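Long-range contacts in adhesin (Streptococcus sanguinis SK1 = NCTC 7863, PDB 6VT2), which binds sialylated glycans through two Siglec-like modules and so probably helps the bacterium adhere to host glycoproteins: residues Ser247-Thr252 with Gly295-Lys300; Leu254-Thr259 with Thr284-Leu289. All blocks are in the same frame, centred on the assembly; numbering follows the deposited sequence.

Contact 1. Residues Ser247-Thr252 with Gly295-Lys300. With SIA (N-acetyl-alpha-neuraminic acid), chain C.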
loop_
_atom_site.group_PDB
_atom_site.type_symbol
_atom_site.label_atom_id
_atom_site.label_comp_id
_atom_site.label_asym_id
_atom_site.label_seq_id
_atom_site.Cartn_x
_atom_site.Cartn_y
_atom_site.Cartn_z
ATOM N N SER A 247 23.483 16.300 -19.472
ATOM C CA SER A 247 24.143 16.916 -18.316
ATOM C C SER A 247 24.188 18.421 -18.516
ATOM O O SER A 247 23.989 19.127 -17.601
ATOM C CB SER A 247 25.515 16.341 -18.140
ATOM O OG SER A 247 26.177 16.986 -17.108
ATOM N N SER A 248 24.532 18.833 -19.709
ATOM C CA SER A 248 24.597 20.259 -20.018
ATOM C C SER A 248 23.230 20.855 -19.715
ATOM O O SER A 248 23.203 21.923 -19.201
ATOM C CB SER A 248 25.019 20.495 -21.433
ATOM O OG SER A 248 24.989 21.883 -21.722
ATOM N N THR A 249 22.163 20.275 -20.224
ATOM C CA THR A 249 20.830 20.882 -20.064
ATOM C C THR A 249 20.428 20.928 -18.606
ATOM O O THR A 249 19.913 21.953 -18.108
ATOM C CB THR A 249 19.782 20.146 -20.866
ATOM O OG1 THR A 249 20.253 20.168 -22.203
ATOM C CG2 THR A 249 18.409 20.852 -20.822
ATOM N N TYR A 250 20.631 19.802 -17.930
ATOM C CA TYR A 250 20.387 19.705 -16.510
ATOM C C TYR A 250 21.113 20.800 -15.760
ATOM O O TYR A 250 20.512 21.471 -14.930
ATOM C CB TYR A 250 20.792 18.333 -16.014
ATOM C CG TYR A 250 20.749 18.126 -14.540
ATOM C CD1 TYR A 250 19.570 18.062 -13.849
ATOM C CD2 TYR A 250 21.924 17.996 -13.834
ATOM C CE1 TYR A 250 19.558 17.846 -12.523
ATOM C CE2 TYR A 250 21.914 17.780 -12.479
ATOM C CZ TYR A 250 20.750 17.704 -11.844
ATOM O OH TYR A 250 20.741 17.463 -10.485
ATOM N N ASN A 251 22.418 20.959 -15.992
ATOM C CA ASN A 251 23.191 21.924 -15.251
ATOM C C ASN A 251 22.797 23.333 -15.631
ATOM O O ASN A 251 22.836 24.200 -14.776
ATOM C CB ASN A 251 24.675 21.639 -15.461
ATOM C CG ASN A 251 25.130 20.421 -14.640
ATOM O OD1 ASN A 251 25.068 20.428 -13.426
ATOM N ND2 ASN A 251 25.579 19.389 -15.312
ATOM N N THR A 252 22.364 23.568 -16.873
ATOM C CA THR A 252 21.818 24.874 -17.246
ATOM C C THR A 252 20.604 25.183 -16.406
ATOM O O THR A 252 20.479 26.289 -15.869
ATOM C CB THR A 252 21.467 24.902 -18.716
ATOM O OG1 THR A 252 22.669 24.746 -19.493
ATOM C CG2 THR A 252 20.812 26.224 -19.110
ATOM N N GLY A 295 13.056 28.973 -27.019
ATOM C CA GLY A 295 12.757 29.156 -25.613
ATOM C C GLY A 295 12.284 27.871 -24.977
ATOM O O GLY A 295 11.103 27.651 -24.766
ATOM N N LYS A 296 13.233 26.977 -24.759
ATOM C CA LYS A 296 12.947 25.641 -24.290
ATOM C C LYS A 296 14.230 24.977 -23.845
ATOM O O LYS A 296 15.342 25.415 -24.155
ATOM C CB LYS A 296 12.308 24.765 -25.352
ATOM C CG LYS A 296 13.209 24.591 -26.537
ATOM C CD LYS A 296 12.771 23.534 -27.545
ATOM C CE LYS A 296 13.605 23.725 -28.808
ATOM N NZ LYS A 296 13.400 22.721 -29.851
ATOM N N TYR A 297 14.045 23.967 -23.027
ATOM C CA TYR A 297 15.113 23.072 -22.659
ATOM C C TYR A 297 14.607 21.663 -22.876
ATOM O O TYR A 297 13.511 21.299 -22.423
ATOM C CB TYR A 297 15.530 23.223 -21.208
ATOM C CG TYR A 297 16.154 24.513 -20.848
ATOM C CD1 TYR A 297 17.325 24.928 -21.453
ATOM C CD2 TYR A 297 15.577 25.353 -19.934
ATOM C CE1 TYR A 297 17.940 26.091 -21.133
ATOM C CE2 TYR A 297 16.197 26.549 -19.600
ATOM C CZ TYR A 297 17.358 26.915 -20.194
ATOM O OH TYR A 297 17.977 28.092 -19.933
ATOM N N THR A 298 15.396 20.879 -23.586
ATOM C CA THR A 298 15.085 19.482 -23.895
ATOM C C THR A 298 15.981 18.592 -23.063
ATOM O O THR A 298 17.207 18.626 -23.213
ATOM C CB THR A 298 15.290 19.218 -25.374
ATOM O OG1 THR A 298 14.521 20.185 -26.132
ATOM C CG2 THR A 298 14.775 17.767 -25.705
ATOM N N PHE A 299 15.382 17.927 -22.096
ATOM C CA PHE A 299 16.070 17.098 -21.134
ATOM C C PHE A 299 16.032 15.652 -21.574
ATOM O O PHE A 299 15.135 15.226 -22.302
ATOM C CB PHE A 299 15.404 17.201 -19.755
ATOM C CG PHE A 299 15.415 18.570 -19.180
ATOM C CD1 PHE A 299 14.386 19.455 -19.455
ATOM C CD2 PHE A 299 16.424 18.983 -18.366
ATOM C CE1 PHE A 299 14.390 20.718 -18.967
ATOM C CE2 PHE A 299 16.397 20.241 -17.806
ATOM C CZ PHE A 299 15.386 21.124 -18.129
ATOM N N LYS A 300 16.957 14.884 -21.017
ATOM C CA LYS A 300 16.971 13.442 -21.176
ATOM C C LYS A 300 17.091 12.879 -19.775
ATOM O O LYS A 300 17.989 13.257 -19.008
ATOM C CB LYS A 300 18.153 13.016 -22.076
ATOM C CG LYS A 300 18.029 13.575 -23.515
ATOM C CD LYS A 300 18.790 12.753 -24.525
ATOM C CE LYS A 300 20.305 12.846 -24.339
ATOM N NZ LYS A 300 21.024 11.725 -25.037
HETATM C C1 SIA C . 17.260 22.280 -26.310
HETATM C C2 SIA C . 18.441 23.043 -27.055
HETATM C C3 SIA C . 17.983 24.232 -27.912
HETATM C C4 SIA C . 17.356 25.341 -27.070
HETATM C C5 SIA C . 18.317 25.799 -25.967
HETATM C C6 SIA C . 18.867 24.581 -25.182
HETATM C C7 SIA C . 20.045 24.923 -24.249
HETATM C C8 SIA C . 20.713 23.616 -23.762
HETATM C C9 SIA C . 21.709 23.874 -22.639
HETATM C C10 SIA C . 17.969 27.984 -24.840
HETATM C C11 SIA C . 17.110 28.780 -23.852
HETATM N N5 SIA C . 17.612 26.693 -25.048
HETATM O O1A SIA C . 17.558 21.885 -25.146
HETATM O O1B SIA C . 16.192 22.121 -26.936
HETATM O O4 SIA C . 17.027 26.503 -27.853
HETATM O O6 SIA C . 19.380 23.578 -26.059
HETATM O O7 SIA C . 20.960 25.784 -24.913
HETATM O O8 SIA C . 19.726 22.659 -23.369
HETATM O O9 SIA C . 22.505 22.705 -22.425
HETATM O O10 SIA C . 18.924 28.495 -25.411
HETATM O O HOH W 1 19.553 17.502 -23.109
#
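The sialic acid pocket of the second Siglec-like module is framed here by helix 244-255 and the first residues of strand 296-305, which meet where Thr249 packs on Tyr297 and Phe299. The methyl CG2 of Thr249 lies over one face of the Phe299 ring, offset toward the rim, 3.8 Å from its centroid and 20° off the normal: a CH-pi contact. The same methyl is 3.7 Å from CB of Tyr297. With CG2 anti to the backbone N and OG1 anti to the carbonyl carbon (chi1 -57°), Thr249 turns its methyl to the strand and its hydroxyl to the sugar, where OG1 hydrogen-bonds O8 of the sialic acid at 2.8 Å. A water joins this OG1 to Thr298 O, tying helix to strand although no direct hydrogen bond links them. One turn on, Thr252 crosses the Tyr297 side chain at about a right angle, CG2 standing 3.5 Å from OH.

Tyr297-Thr298-Phe299-Lys300 probably corresponds to the ΦTRX motif of Siglec-like adhesins, with Phe299 where that motif has arginine. Its Thr298 grips both carboxylate oxygens: N donates to O1A at 2.8 Å, with a fairly straight N-H...O angle of 160°, and OG1 donates to O1B at 2.7 Å. At C5, next to the ring carbon that carries the glycerol chain, N5 donates to Lys296 O at 2.8 Å. From the helix, Ser248 OG hydrogen-bonds O9 of the sialic acid at 2.7 Å.

Contact 2. Residues Leu254-Thr259 with Thr284-Leu289; sequences LGLGFT and TIPKSL
Leu256 and Leu289 reach toward each other tip to tip, CD1 to CD1 at 3.7 Å, where the chain just past helix 244-255 meets the loop 284-289. Leu256 is extended: CG lies anti to the carbonyl carbon (chi1 -64°) and CD1 anti to CA (chi2 180°), which carries that methyl out to the opposing loop. There it also meets CD1 of Ile285 at 3.8 Å, while the other branch, CD2, only grazes CD of Pro286 at 4.2 Å, the two side chains crossing at about a right angle.

Ile285 serves two partners with one atom. Its CD1 is not anti to CA but turned to the side (chi2 -58°), and it lies 3.6 Å from CZ of Phe258 as well as against Leu256. Beside it the backbone of Thr284 closes on the same aromatic: its N lies over one face of the Phe258 ring, and its O is 3.4 Å from CE1.

Polar backbone atoms are bridged by solvent, with no direct hydrogen bond across the segments. One water donates to Leu256 O at 3.2 Å and accepts from Thr284 N at 2.9 Å; a second donates to Thr284 O at 2.8 Å and, weakly, to Leu256 O. The Leu256 carbonyl precedes Gly257, whose positive phi belongs to the Schellman motif that follows the last helical turn, while Pro286-Leu289 forms a type I turn. The contact thus joins the end of helix 244-255, where the chain heads into strand 259-261, to the loop between strands 277-283 and 296-305; Phe258 also meets Phe216 of strand 213-217, and Ile285 and Leu289 also pack on Phe320 of strand 314-321.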
loop_
_atom_site.group_PDB
_atom_site.type_symbol
_atom_site.label_atom_id
_atom_site.label_comp_id
_atom_site.label_asym_id
_atom_site.label_seq_id
_atom_site.Cartn_x
_atom_site.Cartn_y
_atom_site.Cartn_z
ATOM N N LEU A 254 19.843 23.953 -13.459
ATOM C CA LEU A 254 20.315 24.236 -12.111
ATOM C C LEU A 254 20.847 25.660 -12.005
ATOM O O LEU A 254 20.674 26.326 -10.988
ATOM C CB LEU A 254 21.404 23.257 -11.675
ATOM C CG LEU A 254 20.926 21.841 -11.472
ATOM C CD1 LEU A 254 22.109 20.986 -11.028
ATOM C CD2 LEU A 254 19.829 21.745 -10.487
ATOM N N GLY A 255 21.522 26.117 -13.025
ATOM C CA GLY A 255 22.127 27.432 -13.027
ATOM C C GLY A 255 21.131 28.551 -12.938
ATOM O O GLY A 255 21.452 29.645 -12.473
ATOM N N LEU A 256 19.931 28.297 -13.394
ATOM C CA LEU A 256 18.864 29.259 -13.270
ATOM C C LEU A 256 18.236 29.255 -11.900
ATOM O O LEU A 256 17.333 30.055 -11.663
ATOM C CB LEU A 256 17.754 28.951 -14.272
ATOM C CG LEU A 256 18.091 29.053 -15.738
ATOM C CD1 LEU A 256 16.835 28.714 -16.587
ATOM C CD2 LEU A 256 18.593 30.424 -16.031
ATOM N N GLY A 257 18.635 28.356 -11.020
ATOM C CA GLY A 257 18.101 28.286 -9.685
ATOM C C GLY A 257 17.009 27.267 -9.496
ATOM O O GLY A 257 16.316 27.338 -8.492
ATOM N N PHE A 258 16.863 26.298 -10.401
ATOM C CA PHE A 258 15.872 25.260 -10.219
ATOM C C PHE A 258 16.350 24.212 -9.252
ATOM O O PHE A 258 17.554 24.003 -9.076
ATOM C CB PHE A 258 15.589 24.578 -11.550
ATOM C CG PHE A 258 14.691 25.354 -12.431
ATOM C CD1 PHE A 258 15.051 26.588 -12.958
ATOM C CD2 PHE A 258 13.463 24.833 -12.752
ATOM C CE1 PHE A 258 14.160 27.269 -13.801
ATOM C CE2 PHE A 258 12.597 25.525 -13.588
ATOM C CZ PHE A 258 12.928 26.770 -14.082
ATOM N N THR A 259 15.386 23.504 -8.679
ATOM C CA THR A 259 15.666 22.349 -7.855
ATOM C C THR A 259 14.970 21.136 -8.407
ATOM O O THR A 259 13.951 21.245 -9.078
ATOM C CB THR A 259 15.237 22.538 -6.393
ATOM O OG1 THR A 259 13.810 22.695 -6.326
ATOM C CG2 THR A 259 15.938 23.725 -5.790
ATOM N N THR A 284 12.038 29.116 -11.654
ATOM C CA THR A 284 11.531 30.223 -12.439
ATOM C C THR A 284 12.422 30.430 -13.648
ATOM O O THR A 284 13.620 30.646 -13.498
ATOM C CB THR A 284 11.494 31.486 -11.598
ATOM O OG1 THR A 284 10.667 31.280 -10.446
ATOM C CG2 THR A 284 10.869 32.671 -12.389
ATOM N N ILE A 285 11.834 30.411 -14.819
ATOM C CA ILE A 285 12.525 30.907 -15.985
ATOM C C ILE A 285 12.515 32.423 -15.911
ATOM O O ILE A 285 11.439 33.027 -15.989
ATOM C CB ILE A 285 11.835 30.412 -17.251
ATOM C CG1 ILE A 285 11.846 28.902 -17.365
ATOM C CG2 ILE A 285 12.505 31.029 -18.505
ATOM C CD1 ILE A 285 13.197 28.228 -17.361
ATOM N N PRO A 286 13.645 33.077 -15.732
ATOM C CA PRO A 286 13.620 34.544 -15.673
ATOM C C PRO A 286 13.381 35.179 -17.022
ATOM O O PRO A 286 13.584 34.564 -18.065
ATOM C CB PRO A 286 15.004 34.885 -15.152
ATOM C CG PRO A 286 15.882 33.759 -15.753
ATOM C CD PRO A 286 15.022 32.529 -15.694
ATOM N N LYS A 287 12.914 36.429 -16.977
ATOM C CA LYS A 287 12.517 37.060 -18.222
ATOM C C LYS A 287 13.699 37.284 -19.146
ATOM O O LYS A 287 13.480 37.506 -20.334
ATOM C CB LYS A 287 11.799 38.377 -17.953
ATOM C CG LYS A 287 12.668 39.501 -17.391
ATOM C CD LYS A 287 11.905 40.774 -17.150
ATOM C CE LYS A 287 12.888 41.919 -16.909
ATOM N NZ LYS A 287 12.172 43.158 -16.503
ATOM N N SER A 288 14.919 37.200 -18.622
ATOM C CA SER A 288 16.094 37.312 -19.469
ATOM C C SER A 288 16.161 36.208 -20.511
ATOM O O SER A 288 16.905 36.358 -21.491
ATOM C CB SER A 288 17.357 37.280 -18.669
ATOM O OG SER A 288 17.398 36.079 -17.941
ATOM N N LEU A 289 15.428 35.083 -20.315
ATOM C CA LEU A 289 15.233 34.089 -21.356
ATOM C C LEU A 289 13.962 34.409 -22.126
ATOM O O LEU A 289 12.868 34.299 -21.563
ATOM C CB LEU A 289 15.147 32.695 -20.755
ATOM C CG LEU A 289 16.476 32.251 -20.139
ATOM C CD1 LEU A 289 16.315 30.907 -19.560
ATOM C CD2 LEU A 289 17.630 32.225 -21.145
HETATM O O HOH W 2 14.569 29.176 -10.317
HETATM O O HOH W 3 14.948 32.449 -11.874
#

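How the contacts relate
Both contacts draw on helix 244-255, contact 1 through its middle and contact 2 through its end, and their centres are 11 Å apart in one Siglec-like module. Each is partly buried, but their chemistry differs: contact 1 packs threonine methyls on aromatic rings and turns hydroxyls and backbone atoms to a bound sugar, whereas contact 2 is mostly aliphatic and aromatic packing with bridging waters at its backbone. Tyr297 joins them. Its OH lies 3.3 Å from Leu289 CD1 and 3.6 Å from Leu256 CD1, and CE2 is 4.1 Å from Ile285 CD1. Loop 284-289 thus backs a residue of the pocket, and Leu289 itself comes within about 4 Å of the sialic acid.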